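Local coordinates for sylvaticin (Pythium sylvaticum, PDB 2POS), which is a secreted alpha-elicitin-like protein that, as in related elicitins, probably binds sterols and may elicit defence responses in plants, at residues 1-7 with 70-74; 37-41 with 75-81; 51-57 with 89-93; 60-64 with 86-90. Residue numbers count along the deposited sequence, not the author numbering.

Contact 1. Residues 1-7 with 70-74; sequences WEETKEC and DCILV. With NI (nickel (II) ion), chain E.
I72, with chi1 and chi2 both m, lays its branched side chain against the backbone of the N-terminal segment: CD1 is 3.6 Å from E2 O and CG1 3.7 Å from E3 O. The greasy residue fills the bend that residues 2-5 make over it. E2 shapes that bend. Its chi1 t, chi2 p side chain turns back so that OE2 accepts T4 N (3.0 Å) and K5 N (2.9 Å). Beyond it the two chains touch in a single bridge with parallel-type hydrogen bonding, with E6 opposite I72 (CA-CA 4.4 Å): I72 N donates to K5 O and C7 N to I72 O, both at 2.8 Å. C7 (chi1 m) and C71 (chi1 p) join covalently, SG to SG 2.0 Å with chi3 101°. At the other end the short carboxylate of D70 (chi1 t) reaches E2 N, OD1 to N 2.9 Å, and takes a bond from N81. W1 chelates nickel through its amino-terminal N (2.1 Å) and carbonyl O (2.0 Å), three further atoms from elsewhere completing the site, while its indole NE1 is hydrogen-bonded to E88. A disulfide tying the N-terminal loop to the start of the short hairpin is characteristic of the three-disulfide elicitin fold.

Contact 2. Residues 37-41 with 75-81; sequences PPAGY and FGDVRLN
Two proline rings and a glycine give residues 37-41 a knobbly surface over the turn and second strand of the hairpin, residues 75-81. P37 follows a cis peptide, its CB 3.7 Å from F75 CE2. P38 is the main bump: its CD sits over the face of the F75 ring (chi1 t), 4.0 Å from the centroid in a CH-pi contact, its CG is 3.7 Å from F75 CB, and its CB reaches L80 CD2 at 4.3 Å. The next, backbone-lined hollow takes V78 (chi1 t), whose CG1 is 3.5 Å from P38 O and 3.6 Å from G40 N. G40 (phi 112°, psi -148°) suits this spot because a CB would collide with the preceding carbonyl O. Y41 (chi1 m) bends back over L80 (chi1 p), whose CB lies 4.0 Å from the Y41 ring centroid, over its face, a CH-pi contact; Y41 OH accepts N81 N at 2.8 Å. G76 (phi 62°, psi -126°) makes the type II' turn F75-V78 easy. Loop facing hairpin in this way matches the beak of elicitins. The loop runs from helix 22-31 to helix 44-51; L80 pairs with L73 of strand 73-75, and N81 N-caps helix 82-92 through OD1, its ND2 hydrogen-bonded to D70.

Contact 3. Residues 51-57 with 89-93; sequences CGTAECF and FEPSC
Each sulfur of the C51-C93 disulfide lies beside a phenylalanine ring reached from the other segment, C51 SG 5.0 Å from the F89 centroid and C93 SG 5.0 Å from the F57 centroid, both obliquely. The bridge itself is SG to SG 2.0 Å, with both chi1 angles m, chi3 -77° and the CA atoms 5.5 Å apart. The rings also meet each other: F89 (chi1 t) turns its edge to the face of F57 (chi1 m), a T-shaped pair with centroids 5.1 Å apart and planes at 65°; F57 CD2 is 3.8 Å from F89 CE2. Flat, polarisable rings suit the neighbourhood of sulfur. E90 CG rests 4.0 Å from F57 CD2, covering the ring edge. P91 has no N-H to give to the preceding turn, so helix 82-92 kinks here, while S92 OG donates to F89 O (2.6 Å) and C93 N to E90 O (3.1 Å). C56, its CB 4.3 Å from F89 CZ, forms a disulfide through SG with C27 of helix 22-31. F89 also packs on L47 and M50 of helix 44-51, and the C51-C93 disulfide ties the end of that helix to the chain beside the end of helix 82-92.

Contact 4. Residues 60-64 with 86-90; sequences IDAIK and VTEFE
V86 fills the space between helices 54-64 and 82-92, roughly antiparallel, the axes of segments 60-64 and 86-90 approaching to 9.7 Å at a crossing angle of -149°; its CA is the one nearest I60 CA, at 5.6 Å. Its beta-branched side chain (chi1 m) is compact enough to nest among three partners: CG1 touches I63 CG2 at 3.5 Å and I60 CD1 at 3.9 Å, and CG2 meets K64 CG at 3.7 Å. K64 is stretched out (chi1 m, then all t), passing V86 O with CE at 3.2 Å, so its methylenes cover the apolar seam while NZ reaches solvent. T87 points away, its hydroxyl bonded to K83 O, but its carbonyl O takes a water shared with K64 NZ, 2.9 Å from each. E88 faces outward, its OE2 hydrogen-bonded to W1 NE1. F89 (chi1 t) returns to the interface and lays its face under I60, whose CG1 is 3.9 Å from the ring centroid, a CH-pi contact. E90 closes the exposed edge: OE1 is 4.0 Å from K64 NZ, too far for a salt bridge, and 4.4 Å from D61 OD1, and two waters bridge all three charges; a further water joins K64 NZ, V86 O and E90 N. An apolar seam edged by hydrated charge is typical of amphipathic helix pairing, here within the helical elicitin fold, whose apolar interior in relatives houses a sterol.

All four contacts are only partly buried, contact 4 lying deepest (about 7 Å between its centre and the chain's) and contact 1 outermost (about 14 Å). Contacts 3 and 4 share helices 54-64 and 82-92 with F89 and E90: contact 4 packs aliphatics and leaves its charges to water at the edge; contact 3 adds a disulfide from the end of helix 44-51, with an aromatic pair between the two helices. Contacts 1 and 2 meet at the hairpin, L73 N hydrogen-bonded to L80 O and N81 ND2 to D70 OD1. Contact 1 relies on backbone bonds and a disulfide; contact 2 mainly on shape, with two CH-pi contacts and one hydrogen bond. W1 links contact 1 to contact 4 through E88.

Contact 1. Residues 1-7 with 70-74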
# COMPACT_ATOMS: atom_id res chain seq x y z
N TRP A 1 5.41 -0.23 14.99
CA TRP A 1 4.64 -1.14 14.09
C TRP A 1 5.20 -2.53 14.22
O TRP A 1 6.37 -2.71 14.58
CB TRP A 1 4.74 -0.68 12.63
CG TRP A 1 4.16 0.67 12.43
CD1 TRP A 1 4.85 1.85 12.31
CD2 TRP A 1 2.77 1.00 12.37
NE1 TRP A 1 3.96 2.89 12.17
CE2 TRP A 1 2.68 2.40 12.19
CE3 TRP A 1 1.59 0.25 12.45
CZ2 TRP A 1 1.46 3.06 12.09
CZ3 TRP A 1 0.37 0.91 12.34
CH2 TRP A 1 0.32 2.31 12.17
N GLU A 2 4.36 -3.52 13.91
CA GLU A 2 4.79 -4.90 13.92
C GLU A 2 5.80 -5.17 12.81
O GLU A 2 5.53 -4.91 11.64
CB GLU A 2 3.58 -5.83 13.77
CG GLU A 2 3.94 -7.29 13.92
CD GLU A 2 4.62 -7.57 15.25
OE1 GLU A 2 4.02 -7.23 16.29
OE2 GLU A 2 5.75 -8.13 15.24
N GLU A 3 6.95 -5.71 13.19
CA GLU A 3 8.03 -5.98 12.24
C GLU A 3 8.43 -7.47 12.19
O GLU A 3 9.25 -7.85 11.36
CB GLU A 3 9.26 -5.12 12.55
CG GLU A 3 9.01 -3.60 12.56
CD GLU A 3 8.73 -3.00 11.17
OE1 GLU A 3 8.98 -3.68 10.14
OE2 GLU A 3 8.26 -1.84 11.11
N THR A 4 7.83 -8.29 13.05
CA THR A 4 8.20 -9.71 13.12
C THR A 4 7.02 -10.62 12.81
O THR A 4 7.12 -11.53 11.97
CB THR A 4 8.78 -10.07 14.50
OG1 THR A 4 9.94 -9.27 14.75
CG2 THR A 4 9.17 -11.55 14.55
N LYS A 5 5.90 -10.39 13.49
CA LYS A 5 4.71 -11.21 13.31
C LYS A 5 4.20 -11.10 11.88
O LYS A 5 3.97 -9.99 11.38
CB LYS A 5 3.65 -10.78 14.31
CG LYS A 5 2.39 -11.62 14.36
CD LYS A 5 1.61 -11.34 15.65
CE LYS A 5 1.09 -9.91 15.71
NZ LYS A 5 0.33 -9.62 16.96
N GLU A 6 4.04 -12.25 11.24
CA GLU A 6 3.58 -12.30 9.85
C GLU A 6 2.07 -12.45 9.74
O GLU A 6 1.44 -13.12 10.58
CB GLU A 6 4.32 -13.40 9.08
CG GLU A 6 5.80 -13.04 8.87
CD GLU A 6 6.68 -14.19 8.42
OE1 GLU A 6 6.17 -15.24 7.99
OE2 GLU A 6 7.92 -14.02 8.50
N CYS A 7 1.49 -11.81 8.73
CA CYS A 7 0.06 -11.90 8.45
C CYS A 7 -0.25 -13.29 7.94
O CYS A 7 0.55 -13.89 7.21
CB CYS A 7 -0.36 -10.91 7.36
SG CYS A 7 0.13 -9.19 7.61
N ASP A 70 -1.92 -5.05 11.61
CA ASP A 70 -0.58 -4.65 11.96
C ASP A 70 0.27 -5.92 12.00
O ASP A 70 0.44 -6.55 13.05
CB ASP A 70 -0.62 -3.94 13.32
CG ASP A 70 0.69 -3.24 13.67
OD1 ASP A 70 1.67 -3.33 12.92
OD2 ASP A 70 0.72 -2.59 14.73
N CYS A 71 0.79 -6.30 10.84
CA CYS A 71 1.57 -7.52 10.66
C CYS A 71 2.35 -7.41 9.37
O CYS A 71 2.05 -6.55 8.54
CB CYS A 71 0.67 -8.76 10.62
SG CYS A 71 -0.69 -8.68 9.39
N ILE A 72 3.33 -8.29 9.20
CA ILE A 72 4.15 -8.31 7.99
C ILE A 72 3.52 -9.23 6.95
O ILE A 72 3.39 -10.43 7.17
CB ILE A 72 5.61 -8.73 8.31
CG1 ILE A 72 6.30 -7.68 9.20
CG2 ILE A 72 6.39 -8.99 7.02
CD1 ILE A 72 6.62 -6.35 8.50
N LEU A 73 3.13 -8.62 5.83
CA LEU A 73 2.66 -9.35 4.66
C LEU A 73 3.86 -9.80 3.84
O LEU A 73 4.69 -8.98 3.44
CB LEU A 73 1.75 -8.43 3.83
CG LEU A 73 0.94 -9.03 2.68
CD1 LEU A 73 -0.11 -9.99 3.22
CD2 LEU A 73 0.28 -7.91 1.90
N VAL A 74 3.94 -11.11 3.62
CA VAL A 74 5.07 -11.73 2.92
C VAL A 74 4.62 -12.18 1.53
O VAL A 74 3.74 -13.03 1.41
CB VAL A 74 5.59 -12.96 3.71
CG1 VAL A 74 6.71 -13.67 2.95
CG2 VAL A 74 6.07 -12.53 5.08
NI NI E . 7.32 -1.04 15.29
O HOH W 1 2.38 -13.06 5.39

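Contact 2. Residues 37-41 with 75-81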
# COMPACT_ATOMS: atom_id res chain seq x y z
N PRO A 37 0.67 -6.74 -7.89
CA PRO A 37 1.25 -7.42 -6.73
C PRO A 37 2.10 -6.45 -5.93
O PRO A 37 2.64 -5.50 -6.50
CB PRO A 37 2.15 -8.50 -7.36
CG PRO A 37 1.85 -8.51 -8.80
CD PRO A 37 1.26 -7.20 -9.16
N PRO A 38 2.25 -6.68 -4.62
CA PRO A 38 2.98 -5.70 -3.81
C PRO A 38 4.49 -5.68 -4.08
O PRO A 38 5.15 -6.72 -4.02
CB PRO A 38 2.70 -6.15 -2.37
CG PRO A 38 2.43 -7.61 -2.48
CD PRO A 38 1.74 -7.81 -3.81
N ALA A 39 5.01 -4.49 -4.38
CA ALA A 39 6.45 -4.27 -4.52
C ALA A 39 7.13 -3.97 -3.19
O ALA A 39 8.36 -4.04 -3.09
CB ALA A 39 6.72 -3.15 -5.50
N GLY A 40 6.32 -3.63 -2.18
CA GLY A 40 6.86 -3.22 -0.88
C GLY A 40 6.59 -1.76 -0.59
O GLY A 40 5.56 -1.21 -1.00
N TYR A 41 7.50 -1.11 0.13
CA TYR A 41 7.34 0.30 0.44
C TYR A 41 7.80 1.13 -0.75
O TYR A 41 8.77 0.75 -1.41
CB TYR A 41 8.13 0.70 1.69
CG TYR A 41 7.68 -0.03 2.93
CD1 TYR A 41 8.45 -1.06 3.46
CD2 TYR A 41 6.48 0.29 3.56
CE1 TYR A 41 8.05 -1.74 4.59
CE2 TYR A 41 6.06 -0.38 4.70
CZ TYR A 41 6.85 -1.39 5.21
OH TYR A 41 6.44 -2.07 6.33
N PHE A 75 5.24 -11.60 0.50
CA PHE A 75 4.94 -11.94 -0.89
C PHE A 75 6.26 -12.24 -1.60
O PHE A 75 6.91 -11.34 -2.14
CB PHE A 75 4.17 -10.80 -1.57
CG PHE A 75 3.73 -11.11 -2.97
CD1 PHE A 75 2.62 -11.91 -3.20
CD2 PHE A 75 4.43 -10.62 -4.06
CE1 PHE A 75 2.22 -12.22 -4.49
CE2 PHE A 75 4.04 -10.91 -5.36
CZ PHE A 75 2.93 -11.72 -5.58
N GLY A 76 6.67 -13.51 -1.59
CA GLY A 76 8.02 -13.87 -2.00
C GLY A 76 9.04 -13.22 -1.08
O GLY A 76 8.96 -13.37 0.14
N ASP A 77 9.98 -12.48 -1.66
CA ASP A 77 10.98 -11.75 -0.89
C ASP A 77 10.50 -10.37 -0.43
O ASP A 77 11.19 -9.69 0.33
CB ASP A 77 12.27 -11.61 -1.69
CG ASP A 77 13.04 -12.90 -1.75
OD1 ASP A 77 12.65 -13.84 -1.02
OD2 ASP A 77 14.04 -12.99 -2.50
N VAL A 78 9.31 -9.99 -0.89
CA VAL A 78 8.71 -8.71 -0.52
C VAL A 78 8.06 -8.85 0.85
O VAL A 78 7.28 -9.78 1.09
CB VAL A 78 7.68 -8.23 -1.56
CG1 VAL A 78 6.96 -6.96 -1.07
CG2 VAL A 78 8.37 -7.97 -2.90
N ARG A 79 8.41 -7.94 1.75
CA ARG A 79 7.85 -7.91 3.09
C ARG A 79 7.46 -6.48 3.41
O ARG A 79 8.27 -5.56 3.34
CB ARG A 79 8.88 -8.40 4.11
CG ARG A 79 9.29 -9.86 3.95
CD ARG A 79 10.53 -10.16 4.77
NE ARG A 79 10.40 -9.70 6.16
CZ ARG A 79 9.85 -10.42 7.14
NH1 ARG A 79 9.38 -11.63 6.90
NH2 ARG A 79 9.78 -9.91 8.36
N LEU A 80 6.19 -6.28 3.75
CA LEU A 80 5.75 -4.97 4.18
C LEU A 80 4.60 -5.08 5.17
O LEU A 80 3.85 -6.06 5.17
CB LEU A 80 5.33 -4.09 3.00
CG LEU A 80 3.92 -4.31 2.43
CD1 LEU A 80 3.53 -3.18 1.49
CD2 LEU A 80 3.80 -5.67 1.75
N ASN A 81 4.49 -4.07 6.01
CA ASN A 81 3.36 -3.91 6.90
C ASN A 81 2.43 -2.89 6.25
O ASN A 81 2.72 -1.70 6.20
CB ASN A 81 3.88 -3.41 8.24
CG ASN A 81 2.79 -3.26 9.28
OD1 ASN A 81 1.69 -2.80 8.98
ND2 ASN A 81 3.11 -3.62 10.52
O HOH W 2 9.22 -3.76 1.65

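Contact 3. Residues 51-57 with 89-93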
# COMPACT_ATOMS: atom_id res chain seq x y z
N CYS A 51 2.93 11.46 -3.83
CA CYS A 51 2.52 12.63 -3.05
C CYS A 51 1.95 13.77 -3.90
O CYS A 51 1.26 14.63 -3.38
CB CYS A 51 3.67 13.12 -2.17
SG CYS A 51 4.11 11.93 -0.87
N GLY A 52 2.24 13.75 -5.20
CA GLY A 52 1.66 14.72 -6.13
C GLY A 52 0.52 14.19 -6.98
O GLY A 52 0.11 14.83 -7.95
N THR A 53 0.01 13.01 -6.62
CA THR A 53 -1.06 12.35 -7.38
C THR A 53 -2.27 12.18 -6.47
O THR A 53 -2.24 11.40 -5.51
CB THR A 53 -0.57 10.99 -7.93
OG1 THR A 53 0.63 11.18 -8.70
CG2 THR A 53 -1.64 10.32 -8.81
N ALA A 54 -3.34 12.92 -6.76
CA ALA A 54 -4.56 12.86 -5.94
C ALA A 54 -5.04 11.43 -5.75
O ALA A 54 -5.46 11.05 -4.65
CB ALA A 54 -5.67 13.71 -6.54
N GLU A 55 -4.96 10.64 -6.81
CA GLU A 55 -5.46 9.26 -6.80
C GLU A 55 -4.69 8.36 -5.84
O GLU A 55 -5.24 7.37 -5.35
CB GLU A 55 -5.46 8.68 -8.21
CG GLU A 55 -6.53 9.29 -9.11
CD GLU A 55 -6.09 10.56 -9.84
OE1 GLU A 55 -4.97 11.08 -9.60
OE2 GLU A 55 -6.88 11.04 -10.68
N CYS A 56 -3.43 8.68 -5.58
CA CYS A 56 -2.66 7.94 -4.58
C CYS A 56 -3.22 8.15 -3.17
O CYS A 56 -3.29 7.21 -2.38
CB CYS A 56 -1.18 8.27 -4.65
SG CYS A 56 -0.39 7.63 -6.13
N PHE A 57 -3.66 9.36 -2.87
CA PHE A 57 -4.34 9.63 -1.60
C PHE A 57 -5.67 8.88 -1.52
O PHE A 57 -6.01 8.31 -0.49
CB PHE A 57 -4.55 11.13 -1.40
CG PHE A 57 -3.28 11.89 -1.18
CD1 PHE A 57 -2.50 12.29 -2.27
CD2 PHE A 57 -2.84 12.19 0.11
CE1 PHE A 57 -1.31 12.99 -2.08
CE2 PHE A 57 -1.65 12.89 0.30
CZ PHE A 57 -0.89 13.29 -0.79
N PHE A 89 1.63 7.23 5.30
CA PHE A 89 1.71 7.82 3.97
C PHE A 89 1.54 9.35 3.96
O PHE A 89 2.42 10.07 3.49
CB PHE A 89 0.73 7.16 2.98
CG PHE A 89 0.70 7.84 1.64
CD1 PHE A 89 1.74 7.68 0.73
CD2 PHE A 89 -0.36 8.68 1.31
CE1 PHE A 89 1.71 8.33 -0.50
CE2 PHE A 89 -0.39 9.34 0.08
CZ PHE A 89 0.65 9.16 -0.82
N GLU A 90 0.41 9.84 4.46
CA GLU A 90 0.13 11.28 4.37
C GLU A 90 1.23 12.15 5.01
O GLU A 90 1.76 13.05 4.35
CB GLU A 90 -1.24 11.63 4.93
CG GLU A 90 -2.41 11.35 4.01
CD GLU A 90 -3.67 12.06 4.48
OE1 GLU A 90 -4.53 11.40 5.09
OE2 GLU A 90 -3.78 13.29 4.27
N PRO A 91 1.60 11.87 6.28
CA PRO A 91 2.70 12.65 6.87
C PRO A 91 4.04 12.51 6.13
O PRO A 91 4.88 13.40 6.22
CB PRO A 91 2.83 12.11 8.30
CG PRO A 91 1.61 11.33 8.55
CD PRO A 91 1.03 10.91 7.24
N SER A 92 4.25 11.40 5.42
CA SER A 92 5.52 11.17 4.71
C SER A 92 5.67 12.12 3.52
O SER A 92 6.77 12.29 3.00
CB SER A 92 5.66 9.71 4.27
OG SER A 92 4.94 9.44 3.07
N CYS A 93 4.57 12.75 3.12
CA CYS A 93 4.55 13.61 1.93
C CYS A 93 5.07 15.02 2.17
O CYS A 93 5.34 15.75 1.21
CB CYS A 93 3.14 13.67 1.35
SG CYS A 93 2.66 12.16 0.52

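Contact 4. Residues 60-64 with 86-90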
# COMPACT_ATOMS: atom_id res chain seq x y z
N ILE A 60 -4.77 5.20 -0.94
CA ILE A 60 -4.36 4.98 0.44
C ILE A 60 -5.56 4.97 1.40
O ILE A 60 -5.65 4.11 2.28
CB ILE A 60 -3.24 5.98 0.87
CG1 ILE A 60 -1.93 5.64 0.14
CG2 ILE A 60 -3.10 6.05 2.40
CD1 ILE A 60 -1.23 4.34 0.53
N ASP A 61 -6.50 5.89 1.19
CA ASP A 61 -7.72 5.90 1.99
C ASP A 61 -8.56 4.64 1.75
O ASP A 61 -9.17 4.11 2.69
CB ASP A 61 -8.54 7.17 1.73
CG ASP A 61 -7.88 8.42 2.30
OD1 ASP A 61 -6.88 8.30 3.05
OD2 ASP A 61 -8.35 9.54 1.99
N ALA A 62 -8.59 4.16 0.51
CA ALA A 62 -9.32 2.93 0.18
C ALA A 62 -8.69 1.70 0.85
O ALA A 62 -9.41 0.78 1.25
CB ALA A 62 -9.39 2.74 -1.33
N ILE A 63 -7.37 1.70 0.99
CA ILE A 63 -6.69 0.62 1.72
C ILE A 63 -6.99 0.71 3.22
O ILE A 63 -7.25 -0.31 3.87
CB ILE A 63 -5.15 0.59 1.46
CG1 ILE A 63 -4.88 0.42 -0.04
CG2 ILE A 63 -4.51 -0.56 2.22
CD1 ILE A 63 -3.46 0.79 -0.50
N LYS A 64 -6.97 1.92 3.77
CA LYS A 64 -7.34 2.11 5.17
C LYS A 64 -8.71 1.51 5.47
O LYS A 64 -8.90 0.87 6.50
CB LYS A 64 -7.34 3.59 5.54
CG LYS A 64 -5.98 4.17 5.75
CD LYS A 64 -6.10 5.63 6.15
CE LYS A 64 -4.74 6.23 6.39
NZ LYS A 64 -4.86 7.69 6.66
N VAL A 86 0.02 2.63 5.06
CA VAL A 86 -1.11 3.53 4.80
C VAL A 86 -1.25 4.59 5.88
O VAL A 86 -1.71 5.69 5.60
CB VAL A 86 -2.45 2.79 4.53
CG1 VAL A 86 -2.31 1.89 3.33
CG2 VAL A 86 -2.93 2.01 5.76
N THR A 87 -0.85 4.27 7.11
CA THR A 87 -0.98 5.20 8.22
C THR A 87 0.08 6.30 8.11
O THR A 87 -0.20 7.47 8.36
CB THR A 87 -0.87 4.48 9.58
OG1 THR A 87 -1.87 3.46 9.65
CG2 THR A 87 -1.08 5.45 10.73
N GLU A 88 1.28 5.91 7.69
CA GLU A 88 2.40 6.84 7.59
C GLU A 88 2.45 7.62 6.28
O GLU A 88 3.21 8.59 6.17
CB GLU A 88 3.72 6.13 7.83
CG GLU A 88 3.87 5.64 9.28
CD GLU A 88 5.26 5.15 9.61
OE1 GLU A 88 6.02 4.77 8.69
OE2 GLU A 88 5.59 5.14 10.82
N PHE A 89 1.63 7.23 5.30
CA PHE A 89 1.71 7.82 3.97
C PHE A 89 1.54 9.35 3.96
O PHE A 89 2.42 10.07 3.49
CB PHE A 89 0.73 7.16 2.98
CG PHE A 89 0.70 7.84 1.64
CD1 PHE A 89 1.74 7.68 0.73
CD2 PHE A 89 -0.36 8.68 1.31
CE1 PHE A 89 1.71 8.33 -0.50
CE2 PHE A 89 -0.39 9.34 0.08
CZ PHE A 89 0.65 9.16 -0.82
N GLU A 90 0.41 9.84 4.46
CA GLU A 90 0.13 11.28 4.37
C GLU A 90 1.23 12.15 5.01
O GLU A 90 1.76 13.05 4.35
CB GLU A 90 -1.24 11.63 4.93
CG GLU A 90 -2.41 11.35 4.01
CD GLU A 90 -3.67 12.06 4.48
OE1 GLU A 90 -4.53 11.40 5.09
OE2 GLU A 90 -3.78 13.29 4.27
O HOH W 3 -6.63 9.40 5.29
O HOH W 4 -4.43 8.73 4.10
O HOH W 5 -1.90 8.39 5.63
O HOH W 6 -2.74 8.87 8.27